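Cytochrome cL (Hyphomicrobium denitrificans, PDB 2D0W) probably accepts electrons from methanol dehydrogenase in periplasmic methanol oxidation, carrying them one at a time on a covalently attached heme. Local coordinates at residues Leu116-Ile119 / Ala120-His124; Pro73-Asp77 / Ser78-Tyr82; Asp128-Asp132 / Ala133-Ser137. All coordinates share one frame; numbering follows the deposited sequence.

Interaction 1 of 3, residues Leu116-Ile119 / Ala120-His124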
loop_
_atom_site.group_PDB
_atom_site.type_symbol
_atom_site.label_atom_id
_atom_site.label_comp_id
_atom_site.label_asym_id
_atom_site.label_seq_id
_atom_site.Cartn_x
_atom_site.Cartn_y
_atom_site.Cartn_z
ATOM N N LEU A 116 -5.690 -2.213 1.730
ATOM C CA LEU A 116 -4.809 -1.792 2.839
ATOM C C LEU A 116 -3.611 -2.701 3.040
ATOM O O LEU A 116 -2.581 -2.283 3.574
ATOM C CB LEU A 116 -5.630 -1.632 4.126
ATOM C CG LEU A 116 -6.613 -0.489 4.116
ATOM C CD1 LEU A 116 -7.340 -0.483 5.433
ATOM C CD2 LEU A 116 -5.903 0.867 3.847
ATOM N N LYS A 117 -3.771 -3.973 2.686
ATOM C CA LYS A 117 -2.698 -4.961 2.771
ATOM C C LYS A 117 -1.742 -4.778 1.596
ATOM O O LYS A 117 -0.536 -4.946 1.674
ATOM C CB LYS A 117 -3.283 -6.378 2.726
ATOM C CG LYS A 117 -4.074 -6.804 3.978
ATOM C CD LYS A 117 -4.721 -8.181 3.701
ATOM C CE LYS A 117 -5.300 -8.813 4.923
ATOM N NZ LYS A 117 -6.317 -7.906 5.443
ATOM N N LEU A 118 -2.316 -4.451 0.464
ATOM C CA LEU A 118 -1.491 -4.082 -0.705
ATOM C C LEU A 118 -0.560 -2.918 -0.352
ATOM O O LEU A 118 0.629 -2.934 -0.671
ATOM C CB LEU A 118 -2.400 -3.667 -1.864
ATOM C CG LEU A 118 -1.728 -3.049 -3.099
ATOM C CD1 LEU A 118 -0.599 -3.932 -3.644
ATOM C CD2 LEU A 118 -2.824 -2.721 -4.167
ATOM N N ILE A 119 -1.111 -1.888 0.268
ATOM C CA ILE A 119 -0.304 -0.688 0.616
ATOM C C ILE A 119 0.804 -1.109 1.644
ATOM O O ILE A 119 1.957 -0.700 1.536
ATOM C CB ILE A 119 -1.226 0.400 1.148
ATOM C CG1 ILE A 119 -2.026 1.030 0.003
ATOM C CG2 ILE A 119 -0.455 1.500 1.950
ATOM C CD1 ILE A 119 -3.226 1.951 0.435
ATOM N N ALA A 120 0.475 -1.961 2.606
ATOM C CA ALA A 120 1.482 -2.444 3.579
ATOM C C ALA A 120 2.613 -3.128 2.860
ATOM O O ALA A 120 3.780 -2.984 3.241
ATOM C CB ALA A 120 0.869 -3.416 4.602
ATOM N N TRP A 121 2.284 -3.881 1.810
ATOM C CA TRP A 121 3.344 -4.568 0.999
ATOM C C TRP A 121 4.204 -3.547 0.295
ATOM O O TRP A 121 5.415 -3.691 0.281
ATOM C CB TRP A 121 2.777 -5.526 -0.072
ATOM C CG TRP A 121 3.843 -6.214 -0.902
ATOM C CD1 TRP A 121 4.048 -6.113 -2.266
ATOM C CD2 TRP A 121 4.848 -7.090 -0.417
ATOM N NE1 TRP A 121 5.115 -6.897 -2.648
ATOM C CE2 TRP A 121 5.625 -7.505 -1.527
ATOM C CE3 TRP A 121 5.173 -7.582 0.854
ATOM C CZ2 TRP A 121 6.725 -8.381 -1.395
ATOM C CZ3 TRP A 121 6.286 -8.452 0.982
ATOM C CH2 TRP A 121 7.032 -8.832 -0.145
ATOM N N ILE A 122 3.564 -2.565 -0.378
ATOM C CA ILE A 122 4.306 -1.498 -1.037
ATOM C C ILE A 122 5.270 -0.780 -0.083
ATOM O O ILE A 122 6.412 -0.509 -0.442
ATOM C CB ILE A 122 3.358 -0.478 -1.780
ATOM C CG1 ILE A 122 2.600 -1.195 -2.915
ATOM C CG2 ILE A 122 4.163 0.766 -2.254
ATOM C CD1 ILE A 122 1.399 -0.357 -3.456
ATOM N N ARG A 123 4.829 -0.478 1.133
ATOM C CA ARG A 123 5.740 0.126 2.129
ATOM C C ARG A 123 6.874 -0.826 2.475
ATOM O O ARG A 123 8.034 -0.390 2.664
ATOM C CB ARG A 123 5.003 0.547 3.408
ATOM C CG ARG A 123 3.825 1.568 3.168
ATOM C CD ARG A 123 4.326 2.706 2.317
ATOM N NE ARG A 123 3.339 3.771 2.330
ATOM C CZ ARG A 123 3.334 4.827 1.530
ATOM N NH1 ARG A 123 4.250 4.980 0.612
ATOM N NH2 ARG A 123 2.371 5.724 1.667
ATOM N N HIS A 124 6.546 -2.111 2.595
ATOM C CA HIS A 124 7.562 -3.129 3.041
ATOM C C HIS A 124 8.768 -3.353 2.092
ATOM O O HIS A 124 9.868 -3.715 2.545
ATOM C CB HIS A 124 6.899 -4.489 3.317
ATOM C CG HIS A 124 7.802 -5.455 4.035
ATOM N ND1 HIS A 124 8.133 -5.322 5.370
ATOM C CD2 HIS A 124 8.426 -6.574 3.604
ATOM C CE1 HIS A 124 8.943 -6.314 5.720
ATOM N NE2 HIS A 124 9.143 -7.078 4.661
#

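Interaction 2 of 3, residues Pro73-Asp77 / Ser78-Tyr82. With ZN (zinc ion), chain E; HEM (protoporphyrin IX containing Fe), chain H.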
loop_
_atom_site.group_PDB
_atom_site.type_symbol
_atom_site.label_atom_id
_atom_site.label_comp_id
_atom_site.label_asym_id
_atom_site.label_seq_id
_atom_site.Cartn_x
_atom_site.Cartn_y
_atom_site.Cartn_z
ATOM N N PRO A 73 6.949 3.131 -13.096
ATOM C CA PRO A 73 8.012 3.507 -12.181
ATOM C C PRO A 73 8.306 2.516 -11.039
ATOM O O PRO A 73 7.468 1.636 -10.713
ATOM C CB PRO A 73 7.536 4.874 -11.639
ATOM C CG PRO A 73 6.050 4.845 -11.790
ATOM C CD PRO A 73 5.859 4.128 -13.107
ATOM N N GLY A 74 9.501 2.643 -10.468
ATOM C CA GLY A 74 9.875 1.942 -9.214
ATOM C C GLY A 74 9.029 2.455 -8.043
ATOM O O GLY A 74 8.748 3.659 -7.953
ATOM N N LEU A 75 8.594 1.565 -7.154
ATOM C CA LEU A 75 7.755 1.974 -6.061
ATOM C C LEU A 75 8.540 1.728 -4.791
ATOM O O LEU A 75 8.029 1.953 -3.685
ATOM C CB LEU A 75 6.453 1.160 -6.053
ATOM C CG LEU A 75 5.542 1.208 -7.280
ATOM C CD1 LEU A 75 4.296 0.259 -7.158
ATOM C CD2 LEU A 75 5.093 2.686 -7.476
ATOM N N ASN A 76 9.795 1.307 -4.945
ATOM C CA ASN A 76 10.554 0.807 -3.812
ATOM C C ASN A 76 11.661 1.811 -3.423
ATOM O O ASN A 76 12.556 1.505 -2.646
ATOM C CB ASN A 76 11.146 -0.565 -4.160
ATOM C CG ASN A 76 12.211 -0.469 -5.228
ATOM O OD1 ASN A 76 12.342 0.580 -5.897
ATOM N ND2 ASN A 76 12.961 -1.531 -5.410
ATOM N N ASP A 77 11.570 3.026 -3.959
ATOM C CA ASP A 77 12.597 4.039 -3.666
ATOM C C ASP A 77 12.037 5.294 -3.021
ATOM O O ASP A 77 10.836 5.364 -2.752
ATOM C CB ASP A 77 13.489 4.275 -4.905
ATOM C CG ASP A 77 12.773 4.943 -6.053
ATOM O OD1 ASP A 77 13.461 5.202 -7.076
ATOM O OD2 ASP A 77 11.558 5.214 -5.958
ATOM N N SER A 78 12.894 6.285 -2.759
ATOM C CA SER A 78 12.506 7.453 -1.978
ATOM C C SER A 78 11.872 8.449 -2.837
ATOM O O SER A 78 11.246 9.384 -2.352
ATOM C CB SER A 78 13.704 8.122 -1.279
ATOM O OG SER A 78 14.774 8.360 -2.174
ATOM N N TYR A 79 12.012 8.268 -4.140
ATOM C CA TYR A 79 11.474 9.241 -5.058
ATOM C C TYR A 79 10.034 9.004 -5.526
ATOM O O TYR A 79 9.714 7.919 -5.964
ATOM C CB TYR A 79 12.405 9.354 -6.272
ATOM C CG TYR A 79 11.902 10.404 -7.186
ATOM C CD1 TYR A 79 12.304 11.729 -7.011
ATOM C CD2 TYR A 79 10.981 10.105 -8.197
ATOM C CE1 TYR A 79 11.835 12.710 -7.830
ATOM C CE2 TYR A 79 10.467 11.098 -9.013
ATOM C CZ TYR A 79 10.933 12.402 -8.824
ATOM O OH TYR A 79 10.471 13.438 -9.589
ATOM N N TRP A 80 9.174 10.027 -5.458
ATOM C CA TRP A 80 7.777 9.891 -5.914
ATOM C C TRP A 80 7.403 10.964 -6.920
ATOM O O TRP A 80 7.613 12.162 -6.678
ATOM C CB TRP A 80 6.797 9.938 -4.735
ATOM C CG TRP A 80 7.033 8.858 -3.763
ATOM C CD1 TRP A 80 7.866 8.892 -2.680
ATOM C CD2 TRP A 80 6.472 7.552 -3.789
ATOM N NE1 TRP A 80 7.842 7.689 -2.017
ATOM C CE2 TRP A 80 6.994 6.849 -2.680
ATOM C CE3 TRP A 80 5.588 6.895 -4.647
ATOM C CZ2 TRP A 80 6.652 5.520 -2.409
ATOM C CZ3 TRP A 80 5.249 5.589 -4.381
ATOM C CH2 TRP A 80 5.774 4.914 -3.262
ATOM N N THR A 81 6.835 10.537 -8.042
ATOM C CA THR A 81 6.251 11.473 -9.005
ATOM C C THR A 81 5.227 12.377 -8.366
ATOM O O THR A 81 5.181 13.572 -8.668
ATOM C CB THR A 81 5.567 10.712 -10.191
ATOM O OG1 THR A 81 6.559 9.954 -10.858
ATOM C CG2 THR A 81 4.949 11.680 -11.220
ATOM N N TYR A 82 4.360 11.798 -7.531
ATOM C CA TYR A 82 3.325 12.522 -6.811
ATOM C C TYR A 82 3.725 12.378 -5.345
ATOM O O TYR A 82 3.581 11.292 -4.757
ATOM C CB TYR A 82 1.970 11.856 -7.090
ATOM C CG TYR A 82 1.658 11.829 -8.556
ATOM C CD1 TYR A 82 1.142 12.976 -9.206
ATOM C CD2 TYR A 82 1.897 10.674 -9.311
ATOM C CE1 TYR A 82 0.870 12.958 -10.564
ATOM C CE2 TYR A 82 1.648 10.657 -10.677
ATOM C CZ TYR A 82 1.145 11.797 -11.300
ATOM O OH TYR A 82 0.928 11.744 -12.668
HETATM ZN ZN ZN E . 9.627 5.828 -6.957
HETATM C CHA HEM H . 2.105 5.153 -11.405
HETATM C CHB HEM H . 0.848 1.820 -8.074
HETATM C CHC HEM H . -0.831 -1.229 -11.486
HETATM C CHD HEM H . 1.524 1.543 -14.702
HETATM C C1A HEM H . 1.849 4.573 -10.160
HETATM C C2A HEM H . 1.972 5.173 -8.837
HETATM C C3A HEM H . 1.653 4.240 -7.940
HETATM C C4A HEM H . 1.276 3.012 -8.628
HETATM C CMA HEM H . 1.660 4.378 -6.382
HETATM C CAA HEM H . 2.470 6.605 -8.542
HETATM C CBA HEM H . 4.004 6.517 -8.464
HETATM C CGA HEM H . 4.642 7.824 -8.008
HETATM O O1A HEM H . 3.931 8.703 -7.465
HETATM O O2A HEM H . 5.872 7.971 -8.204
HETATM C C1B HEM H . 0.235 0.725 -8.694
HETATM C C2B HEM H . -0.360 -0.482 -8.109
HETATM C C3B HEM H . -0.854 -1.208 -8.989
HETATM C C4B HEM H . -0.583 -0.657 -10.281
HETATM C CMB HEM H . -0.273 -0.739 -6.605
HETATM C CAB HEM H . -1.851 -2.355 -8.757
HETATM C CBB HEM H . -2.922 -2.177 -8.047
HETATM C C1C HEM H . -0.316 -0.758 -12.674
HETATM C C2C HEM H . -0.594 -1.275 -14.029
HETATM C C3C HEM H . 0.098 -0.548 -14.887
HETATM C C4C HEM H . 0.744 0.551 -14.152
HETATM C CMC HEM H . -1.096 -2.697 -14.223
HETATM C CAC HEM H . 0.465 -0.823 -16.381
HETATM C CBC HEM H . -0.507 -1.224 -17.156
HETATM C C1D HEM H . 1.819 2.791 -14.191
HETATM C C2D HEM H . 2.309 3.933 -14.940
HETATM C C3D HEM H . 2.479 5.057 -13.924
HETATM C C4D HEM H . 2.105 4.496 -12.640
HETATM C CMD HEM H . 2.587 3.988 -16.473
HETATM C CAD HEM H . 2.953 6.537 -14.154
HETATM C CBD HEM H . 1.636 7.317 -14.106
HETATM C CGD HEM H . 1.814 8.803 -13.913
HETATM O O1D HEM H . 0.814 9.530 -13.776
HETATM O O2D HEM H . 2.970 9.246 -13.872
HETATM N NA HEM H . 1.443 3.266 -9.971
HETATM N NB HEM H . 0.114 0.491 -10.048
HETATM N NC HEM H . 0.460 0.386 -12.793
HETATM N ND HEM H . 1.743 3.166 -12.853
HETATM FE FE HEM H . 0.848 1.853 -11.401
HETATM O O HOH W 1 8.891 4.987 -4.787
HETATM O O HOH W 2 8.321 6.958 -8.853
#

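Interaction 3 of 3, residues Asp128-Asp132 / Ala133-Ser137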
loop_
_atom_site.group_PDB
_atom_site.type_symbol
_atom_site.label_atom_id
_atom_site.label_comp_id
_atom_site.label_asym_id
_atom_site.label_seq_id
_atom_site.Cartn_x
_atom_site.Cartn_y
_atom_site.Cartn_z
ATOM N N ASP A 128 15.299 2.170 0.106
ATOM C CA ASP A 128 16.026 3.415 0.372
ATOM C C ASP A 128 15.861 3.807 1.839
ATOM O O ASP A 128 15.034 3.222 2.550
ATOM C CB ASP A 128 15.492 4.560 -0.500
ATOM C CG ASP A 128 15.938 4.470 -1.962
ATOM O OD1 ASP A 128 16.782 3.620 -2.309
ATOM O OD2 ASP A 128 15.415 5.265 -2.784
ATOM N N ASP A 129 16.623 4.806 2.296
ATOM C CA ASP A 129 16.571 5.238 3.713
ATOM C C ASP A 129 15.182 5.785 4.057
ATOM O O ASP A 129 14.588 6.531 3.279
ATOM C CB ASP A 129 17.655 6.292 4.040
ATOM C CG ASP A 129 17.482 6.905 5.452
ATOM O OD1 ASP A 129 17.000 8.048 5.548
ATOM O OD2 ASP A 129 17.796 6.224 6.463
ATOM N N VAL A 130 14.668 5.409 5.221
ATOM C CA VAL A 130 13.337 5.830 5.666
ATOM C C VAL A 130 13.281 6.851 6.832
ATOM O O VAL A 130 12.206 7.097 7.423
ATOM C CB VAL A 130 12.525 4.624 6.061
ATOM C CG1 VAL A 130 12.192 3.827 4.791
ATOM C CG2 VAL A 130 13.343 3.733 7.112
ATOM N N ALA A 131 14.400 7.473 7.154
ATOM C CA ALA A 131 14.376 8.458 8.265
ATOM C C ALA A 131 13.374 9.611 8.000
ATOM O O ALA A 131 12.762 10.151 8.919
ATOM C CB ALA A 131 15.790 8.979 8.530
ATOM N N ASP A 132 13.150 9.933 6.736
ATOM C CA ASP A 132 12.226 10.996 6.374
ATOM C C ASP A 132 10.832 10.472 5.986
ATOM O O ASP A 132 9.970 11.254 5.554
ATOM C CB ASP A 132 12.814 11.780 5.203
ATOM C CG ASP A 132 12.731 13.283 5.398
ATOM O OD1 ASP A 132 13.762 13.855 5.816
ATOM O OD2 ASP A 132 11.667 13.901 5.127
ATOM N N ALA A 133 10.601 9.164 6.158
ATOM C CA ALA A 133 9.399 8.521 5.621
ATOM C C ALA A 133 8.134 9.041 6.278
ATOM O O ALA A 133 7.949 8.871 7.464
ATOM C CB ALA A 133 9.510 6.983 5.752
ATOM N N ASP A 134 7.270 9.698 5.505
ATOM C CA ASP A 134 5.981 10.201 6.029
ATOM C C ASP A 134 4.995 9.096 6.456
ATOM O O ASP A 134 4.022 9.386 7.167
ATOM C CB ASP A 134 5.288 11.137 5.013
ATOM C CG ASP A 134 6.109 12.362 4.692
ATOM O OD1 ASP A 134 7.227 12.531 5.240
ATOM O OD2 ASP A 134 5.645 13.175 3.878
ATOM N N TRP A 135 5.242 7.842 6.043
ATOM C CA TRP A 135 4.307 6.714 6.289
ATOM C C TRP A 135 4.676 5.793 7.444
ATOM O O TRP A 135 3.960 4.793 7.713
ATOM C CB TRP A 135 4.176 5.824 5.033
ATOM C CG TRP A 135 5.448 5.032 4.718
ATOM C CD1 TRP A 135 5.796 3.795 5.201
ATOM C CD2 TRP A 135 6.492 5.422 3.846
ATOM N NE1 TRP A 135 7.013 3.412 4.718
ATOM C CE2 TRP A 135 7.457 4.384 3.860
ATOM C CE3 TRP A 135 6.721 6.548 3.061
ATOM C CZ2 TRP A 135 8.636 4.451 3.115
ATOM C CZ3 TRP A 135 7.892 6.617 2.323
ATOM C CH2 TRP A 135 8.843 5.579 2.366
ATOM N N LEU A 136 5.819 6.061 8.078
ATOM C CA LEU A 136 6.222 5.297 9.280
ATOM C C LEU A 136 6.204 6.170 10.508
ATOM O O LEU A 136 6.616 7.309 10.450
ATOM C CB LEU A 136 7.632 4.688 9.112
ATOM C CG LEU A 136 7.882 3.683 7.983
ATOM C CD1 LEU A 136 9.361 3.409 7.852
ATOM C CD2 LEU A 136 7.157 2.433 8.341
ATOM N N SER A 137 5.756 5.622 11.629
ATOM C CA SER A 137 5.906 6.286 12.919
ATOM C C SER A 137 7.338 6.322 13.382
ATOM O O SER A 137 8.228 5.666 12.819
ATOM C CB SER A 137 5.096 5.556 13.995
ATOM O OG SER A 137 5.737 4.334 14.379
#

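Interaction 1 of 3, residues Leu116-Ile119 / Ala120-His124
Leu118 and Ile122, one helical turn apart, meet through their branch ends, with Leu118 CD1 4.1 Å from Ile122 CD1. The two side chains run at a slant to each other, and their contact faces the heme, which touches both. Leu118 gets there with CG anti to the backbone N (chi1 171°), whereas CG1 of Ile122 stands beside its own N and reaches back along the helix, passing 3.5 Å from Leu118 O.

A second pair lies on another side of the helix. Ile119 CG2 approaches the guanidinium of Arg123 obliquely, 4.4 Å from NE, and Arg123 CG packs 3.4 Å from Ile119 O. The arginine chain bends at chi2 (-50°); beyond the bend its NE forms a salt bridge with Asp88 and its NH1 a hydrogen bond to Asn85 O. Trp121 turns its indole away from residues 116-119 and meets the rings of Trp152, Tyr55 and Phe147.

Backbone bonds of the i to i+4 type fix these positions. Ile122 N donates to Leu118 O at 3.0 Å, and Arg123 N donates to Ile119 O at 2.9 Å with an N-H...O angle of 167°.

The chemistry is therefore divided by helix side: aliphatic carbon toward the heme, aromatic packing round Trp121, and at Arg123 a buried positive group whose charge is probably balanced largely by Asp88.

Interaction 2 of 3, residues Pro73-Asp77 / Ser78-Tyr82
Asp77 and Tyr79 meet where the chain, without regular helix or strand, turns round a zinc ion so that Gly74 O and Tyr79 O both reach the metal. The Asp77 carboxylate completes the protein ligation: CG sits between its backbone N and carbonyl carbon (chi1 68°), and OD2 binds zinc at 2.3 Å. Two waters fill further positions. Water 1 also donates to Asp77 O, and water 2 donates to heme propionate oxygen O2A at 2.7 Å, linking the metal to the cofactor. Asp77 OD2 and Tyr79 O, two acceptors only 3.3 Å apart, can lie this close because both bind the cation.

Across the mouth of the loop lies the indole of Trp80. Its CZ3 lies 4.2 Å from Leu75 CD2, water 1 sits over one face near the rim, 3.2 Å above the plane, and propionate O1A lies in plane at the ring edge. Leu75 itself packs on the porphyrin, with CD2 3.8 Å from heme C3A.

Residues 78-82 give the propionates several hydrogen bonds. Thr81 N donates to O2A at 2.7 Å and Tyr82 N to O1A of the same carboxylate, while Tyr82 OH makes a very short bond, 2.5 Å, to O1D of the other. Asn85 ND2 and Asn100 N also bond to the heme.

At the start of the loop, Pro73 O accepts a hydrogen bond from ND1 of His63, one of the two axial ligands of the iron (Met103 is the other). A proline carbonyl orienting the heme-ligating histidine, followed by a loop that anchors the propionates, is a hallmark of the class I cytochrome c fold.

Interaction 3 of 3, residues Asp128-Asp132 / Ala133-Ser137
Val130 is the hub of this turn, touched by Ala133, Trp135 and Leu136. Its CB lies 3.8 Å from Leu136 CD1 and equally far from Ala133 CB, while CG1 comes obliquely to Trp135 CZ2 at 4.0 Å. The valine and tryptophan side chains cross at about a right angle. The Ala133 methyl sits over one face of the indole, 3.5 Å above the plane and displaced toward the rim. Trp135 can fold back this way because CG lies between its backbone N and carbonyl carbon (chi1 69°).

Two successive type I beta turns, Val130 to Ala133 and Ala133 to Leu136, set up the cluster. The first is closed by Ala133 N donating to Val130 O at 2.9 Å. Further out, Phe144 touches Val130 and Leu136, and Lys141 NZ bonds to both Ala131 O and Ala133 O, tying the turn to helix 138-143. Ser137 is the N-cap of that helix, its OG making a weak bond to Glu139 N.

On the exposed side, Asp134 OD1 lies 3.0 Å from Asp132 O, an acceptor facing an acceptor, while its OD2 bonds to Thr86 OG1. With Asp132 OD2 only 4.6 Å from Asp134 OD1, the exposed side of the cluster is acidic, and its like charges would probably disfavour closer approach of the two carboxylates.

Overall arrangement
The three contacts follow one another along the chain, 73-82, then 116-124, then 128-137, with centres 13 to 14 Å apart. Interaction 1 is the innermost, on helix 112-124 about 3 Å from the centre of the chain; the other two are loops about 13 and 14 Å from it. Arg123 joins all three: its NH1 packs 3.9 Å from Trp80 CZ2 of interaction 2, and its CD lies 3.4 Å from Trp135 CD1 of interaction 3. The loops also meet directly, through a probable hydrogen bond from Ser78 N to Asp128 OD2. The heme-binding loop is thus connected, by way of the helix and this bond, to the segment leading into helix 138-143.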